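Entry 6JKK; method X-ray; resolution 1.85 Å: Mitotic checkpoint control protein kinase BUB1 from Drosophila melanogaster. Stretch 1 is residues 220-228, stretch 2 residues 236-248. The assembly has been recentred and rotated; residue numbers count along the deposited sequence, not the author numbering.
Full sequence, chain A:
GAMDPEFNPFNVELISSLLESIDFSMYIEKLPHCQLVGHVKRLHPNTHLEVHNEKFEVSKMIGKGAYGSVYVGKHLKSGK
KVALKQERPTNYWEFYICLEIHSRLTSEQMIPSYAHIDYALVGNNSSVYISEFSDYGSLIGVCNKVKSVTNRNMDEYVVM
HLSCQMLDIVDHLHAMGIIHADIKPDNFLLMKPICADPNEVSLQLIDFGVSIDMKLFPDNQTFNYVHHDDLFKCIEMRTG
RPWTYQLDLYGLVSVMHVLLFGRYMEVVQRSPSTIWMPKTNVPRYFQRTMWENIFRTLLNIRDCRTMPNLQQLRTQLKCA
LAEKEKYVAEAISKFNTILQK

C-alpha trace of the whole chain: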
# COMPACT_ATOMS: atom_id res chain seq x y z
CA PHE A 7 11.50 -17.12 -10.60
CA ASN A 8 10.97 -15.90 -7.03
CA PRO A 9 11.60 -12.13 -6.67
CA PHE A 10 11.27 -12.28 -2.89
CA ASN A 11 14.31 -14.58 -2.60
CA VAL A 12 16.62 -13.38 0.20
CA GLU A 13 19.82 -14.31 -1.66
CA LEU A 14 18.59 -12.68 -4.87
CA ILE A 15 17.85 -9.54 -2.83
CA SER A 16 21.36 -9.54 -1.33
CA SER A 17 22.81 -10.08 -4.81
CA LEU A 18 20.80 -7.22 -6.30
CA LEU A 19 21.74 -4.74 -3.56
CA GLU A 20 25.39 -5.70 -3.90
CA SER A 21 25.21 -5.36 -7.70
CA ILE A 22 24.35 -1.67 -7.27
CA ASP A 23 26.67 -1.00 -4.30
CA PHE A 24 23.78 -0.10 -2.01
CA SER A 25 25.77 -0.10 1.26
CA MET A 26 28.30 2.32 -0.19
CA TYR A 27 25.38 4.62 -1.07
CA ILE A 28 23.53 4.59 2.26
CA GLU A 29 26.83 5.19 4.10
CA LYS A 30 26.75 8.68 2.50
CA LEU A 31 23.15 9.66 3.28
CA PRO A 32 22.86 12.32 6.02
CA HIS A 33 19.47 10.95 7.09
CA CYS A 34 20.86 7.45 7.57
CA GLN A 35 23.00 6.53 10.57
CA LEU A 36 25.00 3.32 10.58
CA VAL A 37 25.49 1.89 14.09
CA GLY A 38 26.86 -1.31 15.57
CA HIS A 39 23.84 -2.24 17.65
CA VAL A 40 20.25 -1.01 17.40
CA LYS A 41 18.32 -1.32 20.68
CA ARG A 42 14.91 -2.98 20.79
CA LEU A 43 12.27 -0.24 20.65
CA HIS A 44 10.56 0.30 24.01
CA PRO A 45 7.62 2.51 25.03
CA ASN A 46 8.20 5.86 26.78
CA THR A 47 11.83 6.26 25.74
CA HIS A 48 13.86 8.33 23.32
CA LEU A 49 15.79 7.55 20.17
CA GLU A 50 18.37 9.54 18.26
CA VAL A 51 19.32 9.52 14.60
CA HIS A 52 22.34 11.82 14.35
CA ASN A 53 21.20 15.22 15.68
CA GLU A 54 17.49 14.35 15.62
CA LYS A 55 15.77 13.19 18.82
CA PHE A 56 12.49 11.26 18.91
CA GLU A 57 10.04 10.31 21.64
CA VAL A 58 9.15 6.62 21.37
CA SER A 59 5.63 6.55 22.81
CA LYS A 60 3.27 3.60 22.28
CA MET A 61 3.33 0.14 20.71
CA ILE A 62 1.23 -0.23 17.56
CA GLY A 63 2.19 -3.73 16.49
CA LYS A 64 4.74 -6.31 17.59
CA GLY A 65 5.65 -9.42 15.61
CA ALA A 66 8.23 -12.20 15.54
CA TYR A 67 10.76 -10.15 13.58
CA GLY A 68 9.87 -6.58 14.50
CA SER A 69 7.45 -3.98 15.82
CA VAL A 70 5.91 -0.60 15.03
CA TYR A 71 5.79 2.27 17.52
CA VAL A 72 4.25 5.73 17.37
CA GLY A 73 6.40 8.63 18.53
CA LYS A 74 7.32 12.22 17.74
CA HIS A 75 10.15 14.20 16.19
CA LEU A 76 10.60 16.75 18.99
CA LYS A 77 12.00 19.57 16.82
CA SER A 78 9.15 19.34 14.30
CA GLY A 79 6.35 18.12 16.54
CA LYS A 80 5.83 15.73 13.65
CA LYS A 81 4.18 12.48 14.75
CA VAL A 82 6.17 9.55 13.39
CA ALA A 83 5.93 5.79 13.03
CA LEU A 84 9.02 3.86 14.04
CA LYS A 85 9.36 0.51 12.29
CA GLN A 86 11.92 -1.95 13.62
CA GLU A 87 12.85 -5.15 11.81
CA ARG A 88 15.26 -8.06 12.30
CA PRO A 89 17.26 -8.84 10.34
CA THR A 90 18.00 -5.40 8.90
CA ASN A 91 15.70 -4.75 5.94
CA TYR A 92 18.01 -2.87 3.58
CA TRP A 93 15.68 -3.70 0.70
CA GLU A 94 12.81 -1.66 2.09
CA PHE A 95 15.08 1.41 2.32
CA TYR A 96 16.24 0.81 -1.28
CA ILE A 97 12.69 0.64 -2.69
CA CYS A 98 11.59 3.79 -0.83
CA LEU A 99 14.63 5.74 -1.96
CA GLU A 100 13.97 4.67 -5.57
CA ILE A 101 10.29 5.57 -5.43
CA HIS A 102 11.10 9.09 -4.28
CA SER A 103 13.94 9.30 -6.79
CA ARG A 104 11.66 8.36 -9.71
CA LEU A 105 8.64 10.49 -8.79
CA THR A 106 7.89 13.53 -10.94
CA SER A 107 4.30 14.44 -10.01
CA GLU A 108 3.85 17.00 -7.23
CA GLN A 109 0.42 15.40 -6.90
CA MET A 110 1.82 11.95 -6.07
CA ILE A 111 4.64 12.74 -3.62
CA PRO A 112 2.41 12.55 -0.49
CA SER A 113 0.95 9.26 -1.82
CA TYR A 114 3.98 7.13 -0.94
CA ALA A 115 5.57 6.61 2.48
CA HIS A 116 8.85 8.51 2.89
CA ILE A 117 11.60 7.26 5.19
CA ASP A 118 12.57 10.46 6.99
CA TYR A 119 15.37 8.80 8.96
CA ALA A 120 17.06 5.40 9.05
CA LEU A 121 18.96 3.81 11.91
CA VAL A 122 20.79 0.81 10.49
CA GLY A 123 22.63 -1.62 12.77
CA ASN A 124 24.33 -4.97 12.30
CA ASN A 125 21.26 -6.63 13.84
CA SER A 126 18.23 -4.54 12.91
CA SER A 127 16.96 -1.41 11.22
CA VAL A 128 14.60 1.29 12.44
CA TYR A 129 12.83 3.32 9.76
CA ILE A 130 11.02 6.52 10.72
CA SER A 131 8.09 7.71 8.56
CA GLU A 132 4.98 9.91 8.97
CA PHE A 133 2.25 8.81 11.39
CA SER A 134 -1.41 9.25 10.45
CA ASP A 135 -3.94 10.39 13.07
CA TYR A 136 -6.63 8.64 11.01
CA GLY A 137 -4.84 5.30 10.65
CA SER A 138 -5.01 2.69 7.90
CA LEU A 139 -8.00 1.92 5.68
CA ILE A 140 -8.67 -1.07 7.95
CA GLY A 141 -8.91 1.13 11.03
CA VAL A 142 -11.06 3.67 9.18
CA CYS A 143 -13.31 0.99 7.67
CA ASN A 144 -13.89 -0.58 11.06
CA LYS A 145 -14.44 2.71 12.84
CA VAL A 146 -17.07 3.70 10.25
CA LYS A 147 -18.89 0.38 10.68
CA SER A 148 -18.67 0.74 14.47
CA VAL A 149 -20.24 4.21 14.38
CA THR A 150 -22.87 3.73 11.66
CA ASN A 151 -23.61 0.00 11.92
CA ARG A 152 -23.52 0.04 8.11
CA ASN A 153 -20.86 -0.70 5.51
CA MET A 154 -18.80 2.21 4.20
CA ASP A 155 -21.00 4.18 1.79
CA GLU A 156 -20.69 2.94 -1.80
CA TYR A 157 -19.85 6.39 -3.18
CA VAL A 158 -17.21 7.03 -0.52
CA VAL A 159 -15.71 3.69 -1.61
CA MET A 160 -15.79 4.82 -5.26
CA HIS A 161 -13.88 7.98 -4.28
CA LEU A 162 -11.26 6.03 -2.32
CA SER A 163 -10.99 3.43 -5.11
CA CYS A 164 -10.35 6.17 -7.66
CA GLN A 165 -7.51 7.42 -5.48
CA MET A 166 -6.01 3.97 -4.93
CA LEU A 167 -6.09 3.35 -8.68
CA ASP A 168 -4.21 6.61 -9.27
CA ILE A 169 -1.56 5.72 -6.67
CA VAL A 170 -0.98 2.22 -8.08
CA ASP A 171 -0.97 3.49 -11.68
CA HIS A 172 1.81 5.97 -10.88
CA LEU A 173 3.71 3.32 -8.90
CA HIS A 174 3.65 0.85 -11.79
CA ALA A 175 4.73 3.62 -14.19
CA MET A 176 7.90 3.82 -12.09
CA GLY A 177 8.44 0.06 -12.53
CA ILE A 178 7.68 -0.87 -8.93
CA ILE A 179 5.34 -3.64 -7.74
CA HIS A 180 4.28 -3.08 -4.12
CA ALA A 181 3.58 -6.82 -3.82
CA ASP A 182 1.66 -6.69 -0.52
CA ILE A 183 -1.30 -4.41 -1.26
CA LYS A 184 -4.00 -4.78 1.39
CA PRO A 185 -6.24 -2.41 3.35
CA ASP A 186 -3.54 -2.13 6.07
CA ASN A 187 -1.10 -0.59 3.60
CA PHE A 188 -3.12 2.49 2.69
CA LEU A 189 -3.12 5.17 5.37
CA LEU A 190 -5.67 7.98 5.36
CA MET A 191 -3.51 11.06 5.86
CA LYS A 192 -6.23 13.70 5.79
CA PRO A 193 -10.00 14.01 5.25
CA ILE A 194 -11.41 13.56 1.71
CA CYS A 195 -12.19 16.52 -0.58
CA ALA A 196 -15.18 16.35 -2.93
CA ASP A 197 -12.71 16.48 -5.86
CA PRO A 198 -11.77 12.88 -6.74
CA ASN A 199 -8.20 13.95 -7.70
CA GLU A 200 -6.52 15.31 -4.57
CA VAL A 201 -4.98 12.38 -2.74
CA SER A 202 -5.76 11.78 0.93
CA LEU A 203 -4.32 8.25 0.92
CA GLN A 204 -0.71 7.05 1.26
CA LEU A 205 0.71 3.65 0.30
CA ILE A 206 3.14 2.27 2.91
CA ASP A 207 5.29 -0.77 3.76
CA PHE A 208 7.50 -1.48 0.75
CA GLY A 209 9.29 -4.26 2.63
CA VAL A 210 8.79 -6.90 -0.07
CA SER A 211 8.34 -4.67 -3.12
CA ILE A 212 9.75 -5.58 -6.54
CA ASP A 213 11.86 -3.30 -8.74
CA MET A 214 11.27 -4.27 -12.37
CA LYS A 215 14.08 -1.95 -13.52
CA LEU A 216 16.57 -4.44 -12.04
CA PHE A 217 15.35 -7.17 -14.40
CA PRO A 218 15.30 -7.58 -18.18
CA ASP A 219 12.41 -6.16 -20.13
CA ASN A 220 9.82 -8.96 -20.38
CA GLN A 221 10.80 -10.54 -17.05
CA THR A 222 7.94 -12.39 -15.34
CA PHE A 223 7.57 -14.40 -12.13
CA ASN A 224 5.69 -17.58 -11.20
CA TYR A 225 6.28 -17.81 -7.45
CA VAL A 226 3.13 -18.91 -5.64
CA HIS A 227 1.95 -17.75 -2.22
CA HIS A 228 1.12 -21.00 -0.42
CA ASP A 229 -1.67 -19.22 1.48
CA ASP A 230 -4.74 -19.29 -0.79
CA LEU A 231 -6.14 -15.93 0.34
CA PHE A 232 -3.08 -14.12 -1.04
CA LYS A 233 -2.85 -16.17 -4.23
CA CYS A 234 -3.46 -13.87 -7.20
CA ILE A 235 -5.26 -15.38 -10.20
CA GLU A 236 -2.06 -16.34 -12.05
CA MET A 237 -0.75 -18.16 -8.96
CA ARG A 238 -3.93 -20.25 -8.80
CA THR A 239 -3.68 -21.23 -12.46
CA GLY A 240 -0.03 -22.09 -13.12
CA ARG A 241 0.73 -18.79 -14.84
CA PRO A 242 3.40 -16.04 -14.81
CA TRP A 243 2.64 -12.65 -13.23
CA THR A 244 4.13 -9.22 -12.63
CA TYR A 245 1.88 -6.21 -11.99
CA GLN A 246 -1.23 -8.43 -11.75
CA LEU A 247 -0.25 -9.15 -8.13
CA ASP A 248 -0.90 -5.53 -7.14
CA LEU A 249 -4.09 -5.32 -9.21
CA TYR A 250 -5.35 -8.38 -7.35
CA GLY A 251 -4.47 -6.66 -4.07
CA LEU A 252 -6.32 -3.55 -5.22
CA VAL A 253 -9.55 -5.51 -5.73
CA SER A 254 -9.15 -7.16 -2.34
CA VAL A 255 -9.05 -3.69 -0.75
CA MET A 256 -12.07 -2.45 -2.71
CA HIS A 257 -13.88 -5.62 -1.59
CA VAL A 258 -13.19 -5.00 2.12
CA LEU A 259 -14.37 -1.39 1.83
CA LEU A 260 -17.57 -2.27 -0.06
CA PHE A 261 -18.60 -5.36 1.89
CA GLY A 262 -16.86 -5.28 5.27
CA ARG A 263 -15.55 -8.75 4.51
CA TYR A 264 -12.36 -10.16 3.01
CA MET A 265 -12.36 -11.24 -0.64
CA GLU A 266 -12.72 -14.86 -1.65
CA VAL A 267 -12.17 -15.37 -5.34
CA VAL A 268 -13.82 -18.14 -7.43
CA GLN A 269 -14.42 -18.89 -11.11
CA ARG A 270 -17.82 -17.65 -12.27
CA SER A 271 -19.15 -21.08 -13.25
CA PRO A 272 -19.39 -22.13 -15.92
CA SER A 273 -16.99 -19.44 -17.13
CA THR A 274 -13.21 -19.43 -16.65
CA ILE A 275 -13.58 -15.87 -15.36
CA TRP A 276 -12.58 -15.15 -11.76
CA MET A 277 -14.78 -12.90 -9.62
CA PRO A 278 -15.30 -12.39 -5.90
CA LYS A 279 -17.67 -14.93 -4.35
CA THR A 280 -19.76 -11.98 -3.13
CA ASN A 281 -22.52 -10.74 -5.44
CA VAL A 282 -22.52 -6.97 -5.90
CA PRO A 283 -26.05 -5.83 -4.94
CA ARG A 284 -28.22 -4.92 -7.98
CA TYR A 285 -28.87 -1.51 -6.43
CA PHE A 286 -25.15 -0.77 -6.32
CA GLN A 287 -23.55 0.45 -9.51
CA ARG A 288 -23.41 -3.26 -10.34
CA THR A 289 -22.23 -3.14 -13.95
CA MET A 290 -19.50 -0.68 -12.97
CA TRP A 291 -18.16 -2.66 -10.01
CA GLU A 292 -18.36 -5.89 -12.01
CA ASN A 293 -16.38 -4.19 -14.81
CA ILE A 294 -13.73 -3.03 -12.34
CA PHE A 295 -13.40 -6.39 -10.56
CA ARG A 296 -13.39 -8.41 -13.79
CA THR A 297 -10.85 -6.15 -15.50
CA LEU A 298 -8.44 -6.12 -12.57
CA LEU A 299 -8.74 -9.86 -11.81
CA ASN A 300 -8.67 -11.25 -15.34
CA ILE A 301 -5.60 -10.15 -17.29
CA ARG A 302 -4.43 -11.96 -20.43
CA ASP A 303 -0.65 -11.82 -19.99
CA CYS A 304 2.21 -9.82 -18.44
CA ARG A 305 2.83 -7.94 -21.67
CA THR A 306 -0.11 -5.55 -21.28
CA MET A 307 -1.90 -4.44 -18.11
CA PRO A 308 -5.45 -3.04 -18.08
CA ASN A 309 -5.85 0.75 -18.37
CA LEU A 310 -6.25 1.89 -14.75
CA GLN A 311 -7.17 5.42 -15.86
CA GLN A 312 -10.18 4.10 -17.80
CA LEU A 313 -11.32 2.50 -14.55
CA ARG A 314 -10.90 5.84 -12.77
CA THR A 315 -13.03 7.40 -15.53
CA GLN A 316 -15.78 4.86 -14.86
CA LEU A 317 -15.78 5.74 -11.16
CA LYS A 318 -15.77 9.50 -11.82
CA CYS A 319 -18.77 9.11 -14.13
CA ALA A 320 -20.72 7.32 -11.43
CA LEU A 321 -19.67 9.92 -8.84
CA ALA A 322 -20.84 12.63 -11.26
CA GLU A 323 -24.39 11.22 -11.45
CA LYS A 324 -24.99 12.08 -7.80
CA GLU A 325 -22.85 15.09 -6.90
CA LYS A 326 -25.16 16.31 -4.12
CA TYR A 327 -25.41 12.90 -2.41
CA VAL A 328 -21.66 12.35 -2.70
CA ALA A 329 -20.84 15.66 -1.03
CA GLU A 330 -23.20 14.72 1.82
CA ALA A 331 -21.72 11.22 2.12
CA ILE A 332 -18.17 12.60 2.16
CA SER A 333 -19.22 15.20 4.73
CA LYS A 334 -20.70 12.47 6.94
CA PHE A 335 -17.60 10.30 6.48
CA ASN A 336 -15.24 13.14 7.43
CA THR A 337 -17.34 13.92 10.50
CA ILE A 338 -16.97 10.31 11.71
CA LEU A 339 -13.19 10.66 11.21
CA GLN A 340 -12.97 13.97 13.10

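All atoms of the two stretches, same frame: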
# COMPACT_ATOMS: atom_id res chain seq x y z
N ASN A 220 10.53 -7.70 -20.16
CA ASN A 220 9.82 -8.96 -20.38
C ASN A 220 10.03 -10.04 -19.30
O ASN A 220 9.58 -11.17 -19.44
CB ASN A 220 10.08 -9.52 -21.79
CG ASN A 220 9.96 -8.45 -22.87
OD1 ASN A 220 9.17 -7.51 -22.74
ND2 ASN A 220 10.74 -8.59 -23.94
N GLN A 221 10.70 -9.67 -18.22
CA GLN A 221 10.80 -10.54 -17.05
C GLN A 221 9.42 -10.78 -16.44
O GLN A 221 8.62 -9.85 -16.31
CB GLN A 221 11.69 -9.90 -15.99
CG GLN A 221 11.81 -10.69 -14.70
CD GLN A 221 12.86 -11.79 -14.77
OE1 GLN A 221 14.04 -11.52 -15.00
NE2 GLN A 221 12.45 -13.03 -14.57
N THR A 222 9.15 -12.03 -16.08
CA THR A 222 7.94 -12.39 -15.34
C THR A 222 8.31 -13.29 -14.16
O THR A 222 9.45 -13.75 -14.06
CB THR A 222 6.91 -13.14 -16.23
OG1 THR A 222 7.45 -14.40 -16.65
CG2 THR A 222 6.56 -12.31 -17.45
N PHE A 223 7.35 -13.52 -13.27
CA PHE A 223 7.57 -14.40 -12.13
C PHE A 223 6.46 -15.44 -12.06
O PHE A 223 5.39 -15.25 -12.63
CB PHE A 223 7.59 -13.59 -10.83
CG PHE A 223 8.28 -12.26 -10.95
CD1 PHE A 223 9.67 -12.19 -11.02
CD2 PHE A 223 7.55 -11.09 -10.97
CE1 PHE A 223 10.31 -10.97 -11.13
CE2 PHE A 223 8.17 -9.86 -11.08
CZ PHE A 223 9.56 -9.80 -11.15
N ASN A 224 6.72 -16.55 -11.37
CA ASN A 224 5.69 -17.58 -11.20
C ASN A 224 5.71 -18.19 -9.80
O ASN A 224 5.19 -19.29 -9.58
CB ASN A 224 5.80 -18.66 -12.28
CG ASN A 224 7.22 -19.18 -12.45
OD1 ASN A 224 7.98 -19.25 -11.49
ND2 ASN A 224 7.57 -19.54 -13.67
N TYR A 225 6.32 -17.47 -8.86
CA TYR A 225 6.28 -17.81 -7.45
C TYR A 225 4.83 -17.81 -7.00
O TYR A 225 4.02 -17.00 -7.45
CB TYR A 225 7.09 -16.80 -6.63
CG TYR A 225 6.92 -16.90 -5.12
CD1 TYR A 225 7.77 -17.71 -4.36
CD2 TYR A 225 5.93 -16.19 -4.46
CE1 TYR A 225 7.63 -17.80 -2.99
CE2 TYR A 225 5.78 -16.28 -3.09
CZ TYR A 225 6.63 -17.08 -2.36
OH TYR A 225 6.46 -17.17 -1.00
N VAL A 226 4.50 -18.74 -6.11
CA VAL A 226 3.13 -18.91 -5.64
C VAL A 226 3.04 -18.79 -4.12
O VAL A 226 3.68 -19.56 -3.40
CB VAL A 226 2.54 -20.26 -6.12
CG1 VAL A 226 1.23 -20.56 -5.42
CG2 VAL A 226 2.35 -20.26 -7.63
N HIS A 227 2.27 -17.81 -3.64
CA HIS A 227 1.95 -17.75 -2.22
C HIS A 227 1.26 -19.07 -1.87
O HIS A 227 0.30 -19.46 -2.54
CB HIS A 227 0.99 -16.60 -1.91
CG HIS A 227 1.59 -15.23 -2.04
ND1 HIS A 227 2.70 -14.83 -1.32
CD2 HIS A 227 1.22 -14.17 -2.79
CE1 HIS A 227 2.99 -13.58 -1.63
NE2 HIS A 227 2.11 -13.15 -2.52
N HIS A 228 1.76 -19.76 -0.85
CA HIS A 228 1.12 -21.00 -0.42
C HIS A 228 -0.30 -20.71 0.08
O HIS A 228 -1.26 -21.37 -0.33
CB HIS A 228 1.94 -21.69 0.67
CG HIS A 228 1.22 -22.80 1.35
ND1 HIS A 228 0.62 -23.83 0.66
CD2 HIS A 228 0.97 -23.04 2.66
CE1 HIS A 228 0.04 -24.66 1.51
NE2 HIS A 228 0.25 -24.21 2.74
N GLU A 236 -3.12 -15.63 -11.33
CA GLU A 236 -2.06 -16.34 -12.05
C GLU A 236 -1.45 -17.45 -11.19
O GLU A 236 -1.11 -18.53 -11.69
CB GLU A 236 -0.98 -15.36 -12.52
CG GLU A 236 -1.44 -14.39 -13.62
CD GLU A 236 -2.35 -13.28 -13.12
OE1 GLU A 236 -2.44 -13.08 -11.89
OE2 GLU A 236 -2.97 -12.60 -13.97
N MET A 237 -1.31 -17.19 -9.89
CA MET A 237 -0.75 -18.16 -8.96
C MET A 237 -1.66 -19.37 -8.76
O MET A 237 -1.19 -20.46 -8.44
CB MET A 237 -0.49 -17.52 -7.60
CG MET A 237 0.62 -16.48 -7.59
SD MET A 237 0.69 -15.70 -5.97
CE MET A 237 2.01 -14.52 -6.25
N ARG A 238 -2.96 -19.17 -8.95
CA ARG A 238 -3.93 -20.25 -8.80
C ARG A 238 -3.99 -21.14 -10.04
O ARG A 238 -4.48 -22.27 -10.00
CB ARG A 238 -5.33 -19.68 -8.49
CG ARG A 238 -5.40 -18.86 -7.20
CD ARG A 238 -6.72 -18.10 -7.08
NE ARG A 238 -7.51 -18.50 -5.92
CZ ARG A 238 -7.62 -17.79 -4.80
NH1 ARG A 238 -6.99 -16.64 -4.67
NH2 ARG A 238 -8.37 -18.24 -3.80
N THR A 239 -3.45 -20.63 -11.15
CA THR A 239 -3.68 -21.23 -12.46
C THR A 239 -2.40 -21.54 -13.23
O THR A 239 -2.42 -21.61 -14.46
CB THR A 239 -4.59 -20.33 -13.32
OG1 THR A 239 -4.04 -19.01 -13.39
CG2 THR A 239 -5.98 -20.25 -12.71
N GLY A 240 -1.30 -21.73 -12.51
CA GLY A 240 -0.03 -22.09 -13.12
C GLY A 240 0.48 -21.10 -14.16
O GLY A 240 0.99 -21.51 -15.21
N ARG A 241 0.35 -19.81 -13.87
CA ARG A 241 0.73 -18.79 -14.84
C ARG A 241 1.65 -17.70 -14.30
O ARG A 241 1.63 -17.38 -13.10
CB ARG A 241 -0.51 -18.17 -15.50
CG ARG A 241 -1.02 -18.97 -16.70
CD ARG A 241 -2.05 -18.20 -17.50
NE ARG A 241 -3.15 -17.76 -16.65
CZ ARG A 241 -3.76 -16.58 -16.79
NH1 ARG A 241 -3.39 -15.74 -17.74
NH2 ARG A 241 -4.75 -16.26 -15.96
N PRO A 242 2.49 -17.14 -15.18
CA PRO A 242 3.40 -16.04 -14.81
C PRO A 242 2.64 -14.76 -14.46
O PRO A 242 1.53 -14.55 -14.95
CB PRO A 242 4.23 -15.84 -16.08
CG PRO A 242 3.38 -16.38 -17.18
CD PRO A 242 2.68 -17.55 -16.58
N TRP A 243 3.25 -13.91 -13.63
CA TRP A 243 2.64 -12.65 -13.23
C TRP A 243 3.71 -11.60 -12.97
O TRP A 243 4.85 -11.93 -12.65
CB TRP A 243 1.82 -12.83 -11.94
CG TRP A 243 2.60 -13.47 -10.84
CD1 TRP A 243 2.67 -14.80 -10.55
CD2 TRP A 243 3.43 -12.80 -9.88
NE1 TRP A 243 3.48 -15.00 -9.46
CE2 TRP A 243 3.97 -13.79 -9.04
CE3 TRP A 243 3.78 -11.47 -9.66
CZ2 TRP A 243 4.83 -13.49 -7.99
CZ3 TRP A 243 4.63 -11.16 -8.62
CH2 TRP A 243 5.15 -12.17 -7.79
N THR A 244 3.33 -10.34 -13.12
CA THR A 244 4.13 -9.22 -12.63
C THR A 244 3.18 -8.28 -11.91
O THR A 244 2.83 -8.51 -10.75
CB THR A 244 4.85 -8.47 -13.78
OG1 THR A 244 3.91 -8.11 -14.80
CG2 THR A 244 5.95 -9.33 -14.38
N TYR A 245 2.73 -7.23 -12.60
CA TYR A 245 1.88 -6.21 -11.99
C TYR A 245 0.50 -6.71 -11.56
O TYR A 245 -0.16 -6.08 -10.73
CB TYR A 245 1.76 -4.99 -12.92
CG TYR A 245 3.09 -4.37 -13.28
CD1 TYR A 245 3.69 -3.43 -12.45
CD2 TYR A 245 3.76 -4.73 -14.44
CE1 TYR A 245 4.91 -2.87 -12.77
CE2 TYR A 245 4.98 -4.18 -14.77
CZ TYR A 245 5.55 -3.24 -13.93
OH TYR A 245 6.77 -2.69 -14.26
N GLN A 246 0.07 -7.85 -12.11
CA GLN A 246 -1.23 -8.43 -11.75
C GLN A 246 -1.38 -8.65 -10.25
O GLN A 246 -2.49 -8.60 -9.70
CB GLN A 246 -1.46 -9.76 -12.47
CG GLN A 246 -1.40 -9.71 -14.00
CD GLN A 246 -0.01 -9.98 -14.54
OE1 GLN A 246 0.98 -9.46 -14.02
NE2 GLN A 246 0.08 -10.80 -15.58
N LEU A 247 -0.25 -8.89 -9.58
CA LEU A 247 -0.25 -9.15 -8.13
C LEU A 247 -0.80 -7.96 -7.35
O LEU A 247 -1.56 -8.13 -6.39
CB LEU A 247 1.16 -9.50 -7.64
CG LEU A 247 1.30 -9.91 -6.17
CD1 LEU A 247 0.46 -11.16 -5.89
CD2 LEU A 247 2.74 -10.14 -5.77
N ASP A 248 -0.41 -6.76 -7.77
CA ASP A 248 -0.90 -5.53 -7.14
C ASP A 248 -2.36 -5.28 -7.49
O ASP A 248 -3.13 -4.84 -6.64
CB ASP A 248 -0.06 -4.34 -7.60
CG ASP A 248 1.18 -4.16 -6.77
OD1 ASP A 248 1.40 -4.96 -5.84
OD2 ASP A 248 1.94 -3.20 -7.05

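The most unusual feature of this contact is the way a single tryptophan fastens the irregular first segment through both its backbone and its indole. The backbone of Trp 243 pairs with Phe 223 in an isolated antiparallel bridge: Phe 223 N donates to Trp 243 O at 3.0 Å, and Trp 243 N donates to Phe 223 O at 2.7 Å. Two residues further along the first segment, the indole takes over, with Trp 243 NE1 donating to Tyr 225 O at 2.9 Å. The CA-to-CB bond of Trp 243 points away from the partner segment, but with chi1 at 53° (p) and chi2 at -93° the ring returns to it, so that its NH lies within reach of a carbonyl beyond the bridge.

This course also lays the indole against Phe 223. Phe 223 CB sits over the six-membered ring of Trp 243, 4.0 Å from its centroid and 12° off the normal, in a CH-pi contact. The two aromatic rings meet obliquely, their planes at 55°, and Phe 223 CD2 approaches Trp 243 CZ3 to 3.7 Å. Tyr 225 O, by contrast, meets the indole at its edge, near the ring plane, as expected for an acceptor of the NE1 proton. Phe 223 O also receives a CA-H...O contact from Pro 242 CA at 3.1 Å, a supplement to its short bond with Trp 243 N.

On the Thr 244 side of the bridge, the methyl group of that residue packs against the chain: Thr 244 CG2 lies 3.3 Å from Gln 221 O and 4.0 Å from Phe 223 CE2. The backbone of Thr 244 is held within its own segment, where Thr 244 N donates to Gln 246 OE1 at 2.7 Å.

Beyond Tyr 225, Met 237 becomes the principal partner. Its CA-to-CB bond points toward the first segment; chi2 is t, which carries SD out to His 227, and chi3, also t, sets the methyl CE. There His 227 N donates a weak hydrogen bond to Met 237 SD at 3.5 Å; the angle of 168° is nearly linear, and the length suits a large, diffuse sulfur acceptor. The same sulfur lies 4.4 Å from the centroid of the His 227 ring, in an oblique approach, while Met 237 CE comes within 3.4 Å of Tyr 225 O. Val 226 CG2 packs on Met 237 CB at 3.9 Å.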